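Local coordinates for protein exopolygalacturonase (Yersinia enterocolitica, PDB 2UVF) that hydrolyses polygalacturonan of pectin from the chain end as a family 28 glycoside hydrolase, probably releasing digalacturonic acid in the bacterial periplasm, at residues Q493-T498 / I539-D544; M497-A502 / A549-V554; D521-N526 / L553-N558; I569-D574 / F593-N598; E576-T581 / K600-P605. All coordinates share one frame; numbering follows the deposited sequence.

Interaction 1 of 5, residues Q493-T498 / I539-D544; sequences QVMVMT and IEIKGD
The two flat groups here, the amide of Gln493 and the carboxylate of Glu540, stand 69° apart, so they neither stack nor lie coplanar. Gln493 NE2 reaches Glu540 OE1 at 2.6 Å; the acceptor lies close to the plane of the amide, whereas the donor sits above the carboxylate plane. Glu540 gets there with CG anti to its backbone N (chi1 178°) and an extended chain, and NE2 also passes 3.5 Å from Glu540 CB. The same NE2 donates to Pro537 O, so two acceptors grip it. Beneath these groups runs a parallel pairing of strands 495-498 and 539-542, two successive rungs on one face of the right-handed beta-helix of family 28. Its ladder is carried by Glu540 N to Met495 O (3.0 Å), Met497 N to Glu540 O (2.9 Å) and Lys542 N to Met497 O (2.9 Å). On the inward face Met495 CE meets Ile539 CG2 at 4.0 Å, and Met497 lies alongside Ile541 with its SD 4.1 Å from Ile541 CG1. On the other face Thr498 CG2 rests against Lys542 CB at 4.1 Å. The chemistry is thus divided by face: methionine and isoleucine pack into the core, while a short bond from an amide to a carboxylate, whose negative charge would probably strengthen it, ties the rungs on the side of Val496 and Thr498.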
# COMPACT_ATOMS: atom_id res chain seq x y z
N GLN A 493 0.92 -11.21 14.63
CA GLN A 493 -0.32 -10.85 15.30
C GLN A 493 -1.42 -10.49 14.33
O GLN A 493 -1.14 -10.13 13.20
CB GLN A 493 -0.06 -9.65 16.19
CG GLN A 493 1.10 -9.88 17.16
CD GLN A 493 1.45 -8.62 17.88
OE1 GLN A 493 2.17 -7.77 17.36
NE2 GLN A 493 0.93 -8.48 19.08
N VAL A 494 -2.66 -10.57 14.78
CA VAL A 494 -3.84 -10.21 14.00
C VAL A 494 -4.02 -8.68 13.94
O VAL A 494 -4.15 -8.10 12.86
CB VAL A 494 -5.12 -10.89 14.57
CG1 VAL A 494 -6.35 -10.43 13.85
CG2 VAL A 494 -5.00 -12.42 14.55
N MET A 495 -4.08 -8.06 15.11
CA MET A 495 -4.20 -6.61 15.21
C MET A 495 -3.34 -6.10 16.36
O MET A 495 -3.28 -6.71 17.42
CB MET A 495 -5.67 -6.18 15.38
CG MET A 495 -5.87 -4.68 15.47
SD MET A 495 -7.59 -4.17 15.45
CE MET A 495 -8.12 -4.60 17.12
N VAL A 496 -2.65 -4.99 16.11
CA VAL A 496 -1.93 -4.26 17.17
C VAL A 496 -2.28 -2.77 17.12
O VAL A 496 -2.47 -2.19 16.05
CB VAL A 496 -0.39 -4.45 17.12
CG1 VAL A 496 0.24 -3.99 18.42
CG2 VAL A 496 -0.04 -5.88 16.87
N MET A 497 -2.41 -2.19 18.31
CA MET A 497 -2.63 -0.77 18.51
C MET A 497 -1.75 -0.40 19.70
O MET A 497 -2.17 -0.57 20.85
CB MET A 497 -4.09 -0.50 18.84
CG MET A 497 -5.10 -1.03 17.85
SD MET A 497 -6.77 -0.50 18.29
CE MET A 497 -6.68 1.26 18.02
N THR A 498 -0.53 0.05 19.45
CA THR A 498 0.36 0.48 20.52
C THR A 498 0.49 1.99 20.56
O THR A 498 0.48 2.65 19.51
CB THR A 498 1.76 -0.16 20.46
OG1 THR A 498 2.16 -0.32 19.10
CG2 THR A 498 1.74 -1.52 21.13
N ILE A 539 -4.49 -10.34 19.51
CA ILE A 539 -4.99 -8.98 19.49
C ILE A 539 -4.25 -8.27 20.64
O ILE A 539 -4.23 -8.76 21.77
CB ILE A 539 -6.54 -8.91 19.63
CG1 ILE A 539 -7.22 -9.64 18.45
CG2 ILE A 539 -7.02 -7.46 19.70
CD1 ILE A 539 -8.78 -9.66 18.48
N GLU A 540 -3.58 -7.17 20.32
CA GLU A 540 -2.77 -6.49 21.30
C GLU A 540 -2.94 -5.00 21.24
O GLU A 540 -2.56 -4.34 20.28
CB GLU A 540 -1.29 -6.85 21.19
CG GLU A 540 -0.44 -6.11 22.19
CD GLU A 540 1.02 -6.44 22.10
OE1 GLU A 540 1.47 -6.82 21.00
OE2 GLU A 540 1.72 -6.33 23.14
N ILE A 541 -3.54 -4.48 22.31
CA ILE A 541 -3.81 -3.07 22.48
C ILE A 541 -3.00 -2.65 23.71
O ILE A 541 -3.05 -3.32 24.74
CB ILE A 541 -5.35 -2.84 22.62
CG1 ILE A 541 -6.07 -3.19 21.30
CG2 ILE A 541 -5.66 -1.42 23.04
CD1 ILE A 541 -7.52 -3.63 21.44
N LYS A 542 -2.21 -1.59 23.58
CA LYS A 542 -1.44 -1.03 24.70
C LYS A 542 -1.23 0.48 24.56
O LYS A 542 -0.76 0.96 23.53
CB LYS A 542 -0.08 -1.72 24.85
CG LYS A 542 0.46 -1.67 26.28
CD LYS A 542 1.96 -1.40 26.37
CE LYS A 542 2.41 -1.23 27.82
NZ LYS A 542 1.67 -0.15 28.58
N GLY A 543 -1.57 1.22 25.61
CA GLY A 543 -1.35 2.66 25.64
C GLY A 543 -0.39 3.04 26.75
O GLY A 543 0.68 2.44 26.88
N ASP A 544 -0.79 4.04 27.53
CA ASP A 544 -0.13 4.41 28.79
C ASP A 544 -1.15 5.16 29.66
O ASP A 544 -1.13 6.39 29.70
CB ASP A 544 1.11 5.28 28.53
CG ASP A 544 2.18 5.11 29.60
OD1 ASP A 544 1.85 4.68 30.74
OD2 ASP A 544 3.37 5.41 29.31

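Interaction 2 of 5, residues M497-A502 / A549-V554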
# COMPACT_ATOMS: atom_id res chain seq x y z
N MET A 497 -2.41 -2.19 18.31
CA MET A 497 -2.63 -0.77 18.51
C MET A 497 -1.75 -0.40 19.70
O MET A 497 -2.17 -0.57 20.85
CB MET A 497 -4.09 -0.50 18.84
CG MET A 497 -5.10 -1.03 17.85
SD MET A 497 -6.77 -0.50 18.29
CE MET A 497 -6.68 1.26 18.02
N THR A 498 -0.53 0.05 19.45
CA THR A 498 0.36 0.48 20.52
C THR A 498 0.49 1.99 20.56
O THR A 498 0.48 2.65 19.51
CB THR A 498 1.76 -0.16 20.46
OG1 THR A 498 2.16 -0.32 19.10
CG2 THR A 498 1.74 -1.52 21.13
N LEU A 499 0.56 2.53 21.78
CA LEU A 499 0.69 3.97 22.04
C LEU A 499 1.72 4.15 23.15
O LEU A 499 1.45 3.89 24.32
CB LEU A 499 -0.65 4.57 22.47
CG LEU A 499 -1.09 5.96 22.00
CD1 LEU A 499 -2.50 6.25 22.51
CD2 LEU A 499 -0.12 7.07 22.42
N ASP A 500 2.92 4.59 22.77
CA ASP A 500 4.03 4.64 23.71
C ASP A 500 4.37 6.09 24.20
O ASP A 500 5.15 6.80 23.55
CB ASP A 500 5.27 3.90 23.12
CG ASP A 500 4.90 2.55 22.43
OD1 ASP A 500 3.85 2.46 21.77
OD2 ASP A 500 5.69 1.57 22.54
N TYR A 501 3.76 6.49 25.33
CA TYR A 501 3.96 7.80 26.00
C TYR A 501 5.36 8.07 26.53
O TYR A 501 5.92 7.24 27.21
CB TYR A 501 2.98 8.02 27.17
CG TYR A 501 3.32 9.21 28.11
CD1 TYR A 501 2.97 10.51 27.78
CD2 TYR A 501 3.94 9.02 29.33
CE1 TYR A 501 3.26 11.57 28.60
CE2 TYR A 501 4.22 10.08 30.16
CZ TYR A 501 3.88 11.36 29.79
OH TYR A 501 4.14 12.43 30.60
N ALA A 502 5.89 9.26 26.26
CA ALA A 502 7.33 9.51 26.39
C ALA A 502 7.72 10.25 27.66
O ALA A 502 7.33 9.89 28.76
CB ALA A 502 7.83 10.26 25.22
N ALA A 549 -2.77 8.33 28.32
CA ALA A 549 -2.74 7.78 26.96
C ALA A 549 -3.51 6.45 26.86
O ALA A 549 -2.98 5.38 27.18
CB ALA A 549 -1.29 7.60 26.47
N TRP A 550 -4.77 6.54 26.45
CA TRP A 550 -5.57 5.35 26.19
C TRP A 550 -6.27 5.37 24.83
O TRP A 550 -6.51 6.43 24.24
CB TRP A 550 -6.56 5.03 27.33
CG TRP A 550 -7.47 6.17 27.73
CD1 TRP A 550 -8.58 6.62 27.05
CD2 TRP A 550 -7.34 6.99 28.90
NE1 TRP A 550 -9.14 7.69 27.73
CE2 TRP A 550 -8.41 7.93 28.86
CE3 TRP A 550 -6.43 7.04 29.96
CZ2 TRP A 550 -8.59 8.90 29.86
CZ3 TRP A 550 -6.60 8.00 30.96
CH2 TRP A 550 -7.68 8.92 30.90
N HIS A 551 -6.57 4.17 24.34
CA HIS A 551 -7.34 3.96 23.12
C HIS A 551 -8.79 3.81 23.51
O HIS A 551 -9.11 3.36 24.61
CB HIS A 551 -6.89 2.67 22.40
CG HIS A 551 -5.40 2.49 22.36
ND1 HIS A 551 -4.61 3.03 21.36
CD2 HIS A 551 -4.56 1.85 23.20
CE1 HIS A 551 -3.35 2.71 21.58
NE2 HIS A 551 -3.29 2.00 22.69
N ARG A 552 -9.69 4.19 22.62
CA ARG A 552 -11.10 4.13 22.93
C ARG A 552 -11.89 3.83 21.67
O ARG A 552 -11.37 3.96 20.57
CB ARG A 552 -11.56 5.43 23.63
CG ARG A 552 -11.71 6.63 22.71
CD ARG A 552 -11.82 7.97 23.45
NE ARG A 552 -12.09 9.04 22.48
CZ ARG A 552 -13.30 9.47 22.14
NH1 ARG A 552 -14.39 8.95 22.72
NH2 ARG A 552 -13.43 10.43 21.22
N LEU A 553 -13.13 3.39 21.84
CA LEU A 553 -14.06 3.17 20.72
C LEU A 553 -13.59 2.12 19.69
O LEU A 553 -13.65 2.35 18.49
CB LEU A 553 -14.43 4.50 20.04
CG LEU A 553 -15.23 5.50 20.90
CD1 LEU A 553 -15.27 6.84 20.23
CD2 LEU A 553 -16.66 4.97 21.19
N VAL A 554 -13.14 0.97 20.19
CA VAL A 554 -12.84 -0.20 19.36
C VAL A 554 -14.07 -1.12 19.28
O VAL A 554 -14.49 -1.69 20.29
CB VAL A 554 -11.60 -0.98 19.89
CG1 VAL A 554 -11.34 -2.23 19.06
CG2 VAL A 554 -10.35 -0.10 19.92
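His551 holds CG anti to its carbonyl carbon (chi1 -43°), with the ring turned nearly perpendicular at chi2 -87°, and so sends its imidazole inward; Met497, with CG anti to its carbonyl carbon and the chain extended at chi2, points its sulphur into the same interior, and the bend at chi3 turns only CE. Strands 497-500 and 551-554 belong to different faces of the beta-helix: their axes are 9.7 Å apart and run at 161°, and the two meet through side chains across the core, without a hydrogen bond between them. The imidazole and Leu499 slide past each other in opposite directions, Leu499 CB coming to 3.4 Å from His551 CE1. Met497 CB lies over one ring face, offset toward the rim, and Leu499 N is at the ring edge. The buried NE2 of His551 is satisfied by Lys542 O, which fixes the ring's rotation. Beside Leu499, Ala549 CB sits 4.2 Å from Leu499 CD2 and 4.3 Å from Tyr501 CB. At the Met497 end the tips of two side chains meet, Met497 SD against Val554 CG2 at 4.0 Å.

Interaction 3 of 5, residues D521-N526 / L553-N558; sequences DFTLKN and LVHVNN
Five backbone hydrogen bonds run in alternation between 521-526 and 553-558. Leu553 O accepts from Phe522 N at 3.1 Å, the donor standing above the carbonyl plane, and Phe522 O takes His555 N at 2.8 Å, nearly along the C=O axis. His555 O then receives Leu524 N (3.0 Å), Leu524 O receives Asn557 N (2.8 Å), and Asn557 O receives Asn526 N (3.1 Å). The two strands are parallel neighbours in adjacent coils of the beta-helix, with axes 4.7 Å apart; both strands turn a corner in step, at Asn526 and Asn558. There the side chains add their own rung: Asn558 ND2 donates to Asn526 OD1 at 3.0 Å, from above its carbonyl plane, with the amides 69° apart. The remaining amide atoms are occupied too, Asn526 ND2 by Asn484 and Asn558 OD1 by Gln560. On the outer face the His555 ring has Thr523 OG1 and Asp521 OD1 at its edge, while its ND1 bonds to Glu576, which would favour a protonated imidazole. Lys525 lies alongside Asn557 and carries its NZ on to a salt bridge with Glu61. On the inner face Leu524 CB packs on Val556 CG2 at 3.9 Å.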
# COMPACT_ATOMS: atom_id res chain seq x y z
N ASP A 521 -12.14 4.78 17.40
CA ASP A 521 -13.08 4.51 16.32
C ASP A 521 -12.43 3.56 15.29
O ASP A 521 -12.21 3.90 14.13
CB ASP A 521 -13.60 5.83 15.71
CG ASP A 521 -14.71 5.62 14.70
OD1 ASP A 521 -15.41 4.59 14.78
OD2 ASP A 521 -14.87 6.50 13.81
N PHE A 522 -12.09 2.37 15.78
CA PHE A 522 -11.56 1.27 14.98
C PHE A 522 -12.58 0.16 14.97
O PHE A 522 -13.13 -0.21 16.01
CB PHE A 522 -10.25 0.73 15.56
CG PHE A 522 -9.00 1.42 15.06
CD1 PHE A 522 -8.89 2.81 15.09
CD2 PHE A 522 -7.92 0.68 14.58
CE1 PHE A 522 -7.73 3.44 14.63
CE2 PHE A 522 -6.75 1.31 14.12
CZ PHE A 522 -6.67 2.69 14.15
N THR A 523 -12.80 -0.39 13.79
CA THR A 523 -13.73 -1.47 13.56
C THR A 523 -13.04 -2.67 12.92
O THR A 523 -12.45 -2.57 11.83
CB THR A 523 -14.90 -0.99 12.69
OG1 THR A 523 -15.59 0.05 13.38
CG2 THR A 523 -15.87 -2.12 12.37
N LEU A 524 -13.10 -3.80 13.64
CA LEU A 524 -12.73 -5.11 13.14
C LEU A 524 -13.98 -5.99 13.03
O LEU A 524 -14.59 -6.33 14.04
CB LEU A 524 -11.67 -5.74 14.05
CG LEU A 524 -10.74 -6.79 13.44
CD1 LEU A 524 -9.50 -6.13 12.86
CD2 LEU A 524 -10.34 -7.78 14.51
N LYS A 525 -14.35 -6.36 11.80
CA LYS A 525 -15.61 -7.05 11.51
C LYS A 525 -15.43 -8.08 10.40
O LYS A 525 -14.71 -7.82 9.43
CB LYS A 525 -16.66 -6.03 11.05
CG LYS A 525 -18.09 -6.50 11.26
CD LYS A 525 -19.10 -5.36 11.10
CE LYS A 525 -18.84 -4.21 12.08
NZ LYS A 525 -20.06 -3.38 12.39
N ASN A 526 -16.07 -9.24 10.56
CA ASN A 526 -16.12 -10.28 9.51
C ASN A 526 -14.71 -10.68 9.05
O ASN A 526 -14.41 -10.60 7.87
CB ASN A 526 -16.92 -9.80 8.29
CG ASN A 526 -18.33 -9.33 8.62
OD1 ASN A 526 -18.87 -9.63 9.68
ND2 ASN A 526 -18.94 -8.61 7.70
N LEU A 553 -13.13 3.39 21.84
CA LEU A 553 -14.06 3.17 20.72
C LEU A 553 -13.59 2.12 19.69
O LEU A 553 -13.65 2.35 18.49
CB LEU A 553 -14.43 4.50 20.04
CG LEU A 553 -15.23 5.50 20.90
CD1 LEU A 553 -15.27 6.84 20.23
CD2 LEU A 553 -16.66 4.97 21.19
N VAL A 554 -13.14 0.97 20.19
CA VAL A 554 -12.84 -0.20 19.36
C VAL A 554 -14.07 -1.12 19.28
O VAL A 554 -14.49 -1.69 20.29
CB VAL A 554 -11.60 -0.98 19.89
CG1 VAL A 554 -11.34 -2.23 19.06
CG2 VAL A 554 -10.35 -0.10 19.92
N HIS A 555 -14.63 -1.25 18.08
CA HIS A 555 -15.80 -2.12 17.83
C HIS A 555 -15.38 -3.39 17.09
O HIS A 555 -15.01 -3.33 15.91
CB HIS A 555 -16.88 -1.37 17.03
CG HIS A 555 -16.96 0.09 17.35
ND1 HIS A 555 -17.49 0.57 18.54
CD2 HIS A 555 -16.57 1.19 16.65
CE1 HIS A 555 -17.42 1.89 18.55
NE2 HIS A 555 -16.87 2.29 17.42
N VAL A 556 -15.43 -4.53 17.78
CA VAL A 556 -15.03 -5.82 17.21
C VAL A 556 -16.23 -6.79 17.12
O VAL A 556 -16.83 -7.13 18.14
CB VAL A 556 -13.83 -6.46 17.98
CG1 VAL A 556 -13.52 -7.87 17.45
CG2 VAL A 556 -12.59 -5.58 17.88
N ASN A 557 -16.56 -7.20 15.89
CA ASN A 557 -17.75 -8.01 15.59
C ASN A 557 -17.51 -9.17 14.60
O ASN A 557 -16.94 -8.97 13.53
CB ASN A 557 -18.89 -7.12 15.07
CG ASN A 557 -19.76 -6.57 16.20
OD1 ASN A 557 -20.51 -7.31 16.85
ND2 ASN A 557 -19.67 -5.24 16.43
N ASN A 558 -17.96 -10.36 14.97
CA ASN A 558 -17.94 -11.53 14.09
C ASN A 558 -16.55 -11.90 13.51
O ASN A 558 -16.32 -11.84 12.31
CB ASN A 558 -19.01 -11.39 12.98
CG ASN A 558 -19.08 -12.61 12.06
OD1 ASN A 558 -18.81 -13.73 12.48
ND2 ASN A 558 -19.45 -12.39 10.79

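Interaction 4 of 5, residues I569-D574 / F593-N598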
# COMPACT_ATOMS: atom_id res chain seq x y z
N ILE A 569 -4.85 -6.88 26.09
CA ILE A 569 -5.55 -5.65 25.82
C ILE A 569 -5.45 -4.75 27.06
O ILE A 569 -6.06 -5.03 28.10
CB ILE A 569 -7.02 -5.94 25.38
CG1 ILE A 569 -7.02 -6.75 24.05
CG2 ILE A 569 -7.86 -4.64 25.28
CD1 ILE A 569 -8.26 -7.56 23.77
N SER A 570 -4.65 -3.72 26.95
CA SER A 570 -4.64 -2.72 27.96
C SER A 570 -4.82 -1.30 27.56
O SER A 570 -4.44 -0.85 26.50
CB SER A 570 -3.54 -2.91 28.98
OG SER A 570 -2.32 -2.42 28.52
N ASP A 571 -5.43 -0.59 28.46
CA ASP A 571 -5.68 0.84 28.27
C ASP A 571 -6.69 1.11 27.18
O ASP A 571 -6.44 1.87 26.24
CB ASP A 571 -4.38 1.60 27.98
CG ASP A 571 -3.31 1.34 29.02
OD1 ASP A 571 -3.63 1.27 30.22
OD2 ASP A 571 -2.13 1.18 28.63
N LEU A 572 -7.86 0.51 27.34
CA LEU A 572 -8.90 0.64 26.35
C LEU A 572 -10.21 1.07 27.00
O LEU A 572 -10.56 0.59 28.07
CB LEU A 572 -9.07 -0.69 25.61
CG LEU A 572 -10.06 -0.70 24.45
CD1 LEU A 572 -9.51 0.06 23.25
CD2 LEU A 572 -10.40 -2.13 24.10
N ARG A 573 -10.93 1.97 26.35
CA ARG A 573 -12.22 2.43 26.87
C ARG A 573 -13.30 2.43 25.81
O ARG A 573 -13.00 2.53 24.62
CB ARG A 573 -12.08 3.85 27.44
CG ARG A 573 -10.96 3.98 28.42
CD ARG A 573 -11.15 5.16 29.34
NE ARG A 573 -10.18 5.10 30.44
CZ ARG A 573 -10.27 5.82 31.55
NH1 ARG A 573 -11.28 6.67 31.74
NH2 ARG A 573 -9.33 5.69 32.48
N ASP A 574 -14.56 2.33 26.25
CA ASP A 574 -15.75 2.45 25.38
C ASP A 574 -15.74 1.48 24.17
O ASP A 574 -16.22 1.81 23.06
CB ASP A 574 -15.99 3.91 24.91
CG ASP A 574 -15.56 4.97 25.95
OD1 ASP A 574 -15.82 4.78 27.16
OD2 ASP A 574 -14.98 6.00 25.53
N PHE A 593 -7.60 -8.76 30.17
CA PHE A 593 -7.89 -7.33 30.29
C PHE A 593 -7.35 -6.66 31.55
O PHE A 593 -7.73 -7.03 32.67
CB PHE A 593 -9.40 -7.10 30.27
CG PHE A 593 -10.04 -7.33 28.95
CD1 PHE A 593 -10.86 -8.43 28.75
CD2 PHE A 593 -9.84 -6.43 27.90
CE1 PHE A 593 -11.47 -8.64 27.52
CE2 PHE A 593 -10.44 -6.63 26.68
CZ PHE A 593 -11.26 -7.75 26.48
N SER A 594 -6.50 -5.65 31.38
CA SER A 594 -6.16 -4.75 32.49
C SER A 594 -6.32 -3.29 32.08
O SER A 594 -6.07 -2.94 30.92
CB SER A 594 -4.76 -5.02 33.07
OG SER A 594 -3.71 -4.62 32.21
N GLU A 595 -6.75 -2.46 33.04
CA GLU A 595 -6.82 -1.01 32.90
C GLU A 595 -7.87 -0.54 31.89
O GLU A 595 -7.65 0.41 31.14
CB GLU A 595 -5.43 -0.40 32.62
CG GLU A 595 -4.43 -0.51 33.79
CD GLU A 595 -4.70 0.51 34.91
OE1 GLU A 595 -4.86 1.71 34.59
OE2 GLU A 595 -4.74 0.12 36.10
N VAL A 596 -9.02 -1.20 31.89
CA VAL A 596 -10.09 -0.91 30.94
C VAL A 596 -11.26 -0.23 31.61
O VAL A 596 -11.48 -0.40 32.81
CB VAL A 596 -10.58 -2.18 30.16
CG1 VAL A 596 -9.47 -2.75 29.27
CG2 VAL A 596 -11.12 -3.25 31.12
N LYS A 597 -12.02 0.54 30.84
CA LYS A 597 -13.26 1.11 31.33
C LYS A 597 -14.33 1.07 30.25
O LYS A 597 -14.18 1.69 29.20
CB LYS A 597 -13.05 2.54 31.84
CG LYS A 597 -14.12 3.04 32.80
CD LYS A 597 -13.92 4.51 33.13
CE LYS A 597 -14.73 4.92 34.35
NZ LYS A 597 -14.45 6.34 34.74
N ASN A 598 -15.40 0.32 30.52
CA ASN A 598 -16.56 0.22 29.62
C ASN A 598 -16.38 -0.70 28.36
O ASN A 598 -16.50 -0.25 27.22
CB ASN A 598 -17.09 1.63 29.27
CG ASN A 598 -18.51 1.60 28.75
OD1 ASN A 598 -19.32 0.77 29.18
ND2 ASN A 598 -18.81 2.49 27.82
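The last coils of the beta-helix meet here: strand 568-573, broken near Asp571, is followed in parallel by 593-598 toward the C-terminal end of the solenoid. The pairing is loose at first, with weak bonds from Ser594 N to Ile569 O (3.4 Å) and from Asp571 N to Ser594 O (3.5 Å). It tightens beyond the break, where Lys597 N donates to Leu572 O at 3.1 Å and Asp574 N to Lys597 O at 3.0 Å, both donors in the carbonyl plane. Toward the core Ile569 and Phe593 lie side by side, Ile569 CG2 touching Phe593 CE2 at 3.5 Å. On the outside the aliphatic chain of Lys597 crosses one face of the Arg573 guanidinium, its CD 3.7 Å from Arg573 NH1; Trp550 makes a cation-pi contact with the same arginine. Like charges come close on this side, Arg573 NH1 to Lys597 NZ at 4.4 Å, and Asp571 near Glu595. Solvent around the exposed Lys597 and Glu595 may screen this repulsion, while Asp571 OD2 accepts a hydrogen bond from Gly543 N, which would ease its negative charge.

Interaction 5 of 5, residues E576-T581 / K600-P605; sequences EFNKVT and KVDGKP
The side chains of Asn578 and Asp602 each reach across to a backbone N-H of the other segment. Asn578, with CG anti to its carbonyl carbon (chi1 -58°), turns OD1 toward 600-605, where Asp602 N makes a weak bond to it at 3.0 Å. Asp602 in turn points its carboxylate back past Asn578, and its OD2 accepts Lys579 N at 3.1 Å from above the carboxylate plane. Its other oxygen is bridged by a water, which donates to Asp602 OD1 (2.7 Å) and Phe577 O (2.9 Å) and accepts from Val580 N (3.0 Å). One carboxylate thus serves the corner where the chain turns at Lys579. The Phe577 ring presents its edge to Lys600 O, which also takes the hydrogen bond of Phe577 N, although the position of this oxygen is less certain, while Val601 CG1 lies 3.6 Å from Phe577 O. Glu576 bends away to His555. Residues 600-603 lie along one side of strand 576-578, whose other neighbour is strand 551-562, with Phe577 directed inward onto Val556 and Trp591 at the end of the beta-helix.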
# COMPACT_ATOMS: atom_id res chain seq x y z
N GLU A 576 -16.25 -2.67 22.45
CA GLU A 576 -16.92 -3.98 22.57
C GLU A 576 -16.42 -5.07 21.60
O GLU A 576 -16.11 -4.79 20.45
CB GLU A 576 -18.45 -3.86 22.52
CG GLU A 576 -19.04 -3.47 21.18
CD GLU A 576 -18.82 -2.02 20.86
OE1 GLU A 576 -18.79 -1.20 21.81
OE2 GLU A 576 -18.68 -1.69 19.66
N PHE A 577 -16.39 -6.31 22.10
CA PHE A 577 -15.90 -7.49 21.37
C PHE A 577 -16.97 -8.58 21.27
O PHE A 577 -17.08 -9.44 22.16
CB PHE A 577 -14.65 -8.04 22.06
CG PHE A 577 -13.53 -7.04 22.18
CD1 PHE A 577 -13.44 -6.20 23.29
CD2 PHE A 577 -12.56 -6.94 21.18
CE1 PHE A 577 -12.41 -5.27 23.40
CE2 PHE A 577 -11.53 -6.01 21.29
CZ PHE A 577 -11.45 -5.18 22.40
N ASN A 578 -17.73 -8.57 20.18
CA ASN A 578 -18.85 -9.47 19.97
C ASN A 578 -18.65 -10.54 18.91
O ASN A 578 -18.24 -10.26 17.78
CB ASN A 578 -20.11 -8.65 19.69
CG ASN A 578 -20.42 -7.69 20.81
OD1 ASN A 578 -19.99 -7.91 21.96
ND2 ASN A 578 -21.12 -6.60 20.50
N LYS A 579 -18.95 -11.78 19.30
CA LYS A 579 -18.84 -12.94 18.42
C LYS A 579 -17.42 -13.11 17.91
O LYS A 579 -17.18 -13.28 16.71
CB LYS A 579 -19.86 -12.86 17.28
CG LYS A 579 -21.28 -12.52 17.74
CD LYS A 579 -22.13 -12.01 16.58
CE LYS A 579 -22.42 -13.13 15.60
NZ LYS A 579 -22.89 -14.34 16.35
N VAL A 580 -16.47 -13.05 18.84
CA VAL A 580 -15.08 -13.39 18.55
C VAL A 580 -14.89 -14.83 19.03
O VAL A 580 -14.92 -15.10 20.24
CB VAL A 580 -14.09 -12.43 19.26
CG1 VAL A 580 -12.64 -12.73 18.83
CG2 VAL A 580 -14.44 -10.98 19.01
N THR A 581 -14.70 -15.76 18.09
CA THR A 581 -14.58 -17.18 18.43
C THR A 581 -13.15 -17.70 18.27
O THR A 581 -12.62 -17.76 17.15
CB THR A 581 -15.59 -18.07 17.59
OG1 THR A 581 -16.91 -17.54 17.71
CG2 THR A 581 -15.59 -19.53 18.08
N LYS A 600 -16.83 -5.53 27.96
CA LYS A 600 -17.80 -5.86 26.86
C LYS A 600 -16.94 -6.50 25.75
O LYS A 600 -16.65 -5.84 24.76
CB LYS A 600 -18.64 -4.66 26.40
CG LYS A 600 -19.64 -4.21 27.47
CD LYS A 600 -20.97 -3.74 26.89
CE LYS A 600 -21.72 -2.84 27.87
NZ LYS A 600 -21.27 -1.41 27.76
N VAL A 601 -16.55 -7.79 25.87
CA VAL A 601 -17.31 -9.08 25.57
C VAL A 601 -18.82 -9.47 25.73
O VAL A 601 -19.28 -9.94 26.77
CB VAL A 601 -16.44 -10.30 26.05
CG1 VAL A 601 -16.60 -11.48 25.11
CG2 VAL A 601 -14.97 -9.90 26.16
N ASP A 602 -19.54 -9.35 24.60
CA ASP A 602 -20.80 -10.07 24.30
C ASP A 602 -22.15 -9.71 24.99
O ASP A 602 -22.96 -10.61 25.21
CB ASP A 602 -20.59 -11.61 24.34
CG ASP A 602 -20.08 -12.20 23.01
OD1 ASP A 602 -19.16 -13.05 23.05
OD2 ASP A 602 -20.61 -11.86 21.93
N GLY A 603 -22.41 -8.47 25.39
CA GLY A 603 -21.43 -7.50 25.87
C GLY A 603 -21.59 -7.54 27.39
O GLY A 603 -22.67 -7.21 27.92
N LYS A 604 -20.54 -7.96 28.09
CA LYS A 604 -20.69 -8.41 29.47
C LYS A 604 -19.44 -8.53 30.34
O LYS A 604 -18.67 -9.48 30.19
CB LYS A 604 -21.35 -9.81 29.48
CG LYS A 604 -22.88 -9.85 29.66
CD LYS A 604 -23.27 -9.94 31.13
CE LYS A 604 -24.78 -9.94 31.30
NZ LYS A 604 -25.15 -9.52 32.69
N PRO A 605 -19.14 -7.52 31.17
CA PRO A 605 -18.63 -6.18 31.00
C PRO A 605 -17.28 -6.26 31.77
O PRO A 605 -16.98 -7.33 32.30
CB PRO A 605 -19.66 -5.33 31.77
CG PRO A 605 -20.30 -6.31 32.80
CD PRO A 605 -19.68 -7.68 32.54
O HOH W 1 -16.92 -12.29 21.75

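How the interactions relate
Strand 493-500 opens both interaction 1 and interaction 2: its first half pairs with 539-544, and the chain, running on through 549-554, returns to meet its second half across the core; the two start from the same strand, and interaction 2 closes later in the chain. Interaction 3 starts at 521-526, inside both loops, and ends beyond interaction 1, which it crosses, and on the same strand as interaction 2, with which it shares Leu553 and Val554. Interactions 4 and 5 come after all three and cross each other, as 569-574 and 576-581 are matched in turn by 593-598 and 600-605. Leu572 and Phe593 meet Phe577 inside, joining these two, and backbone bonds from 551-558 tie them to the preceding coil.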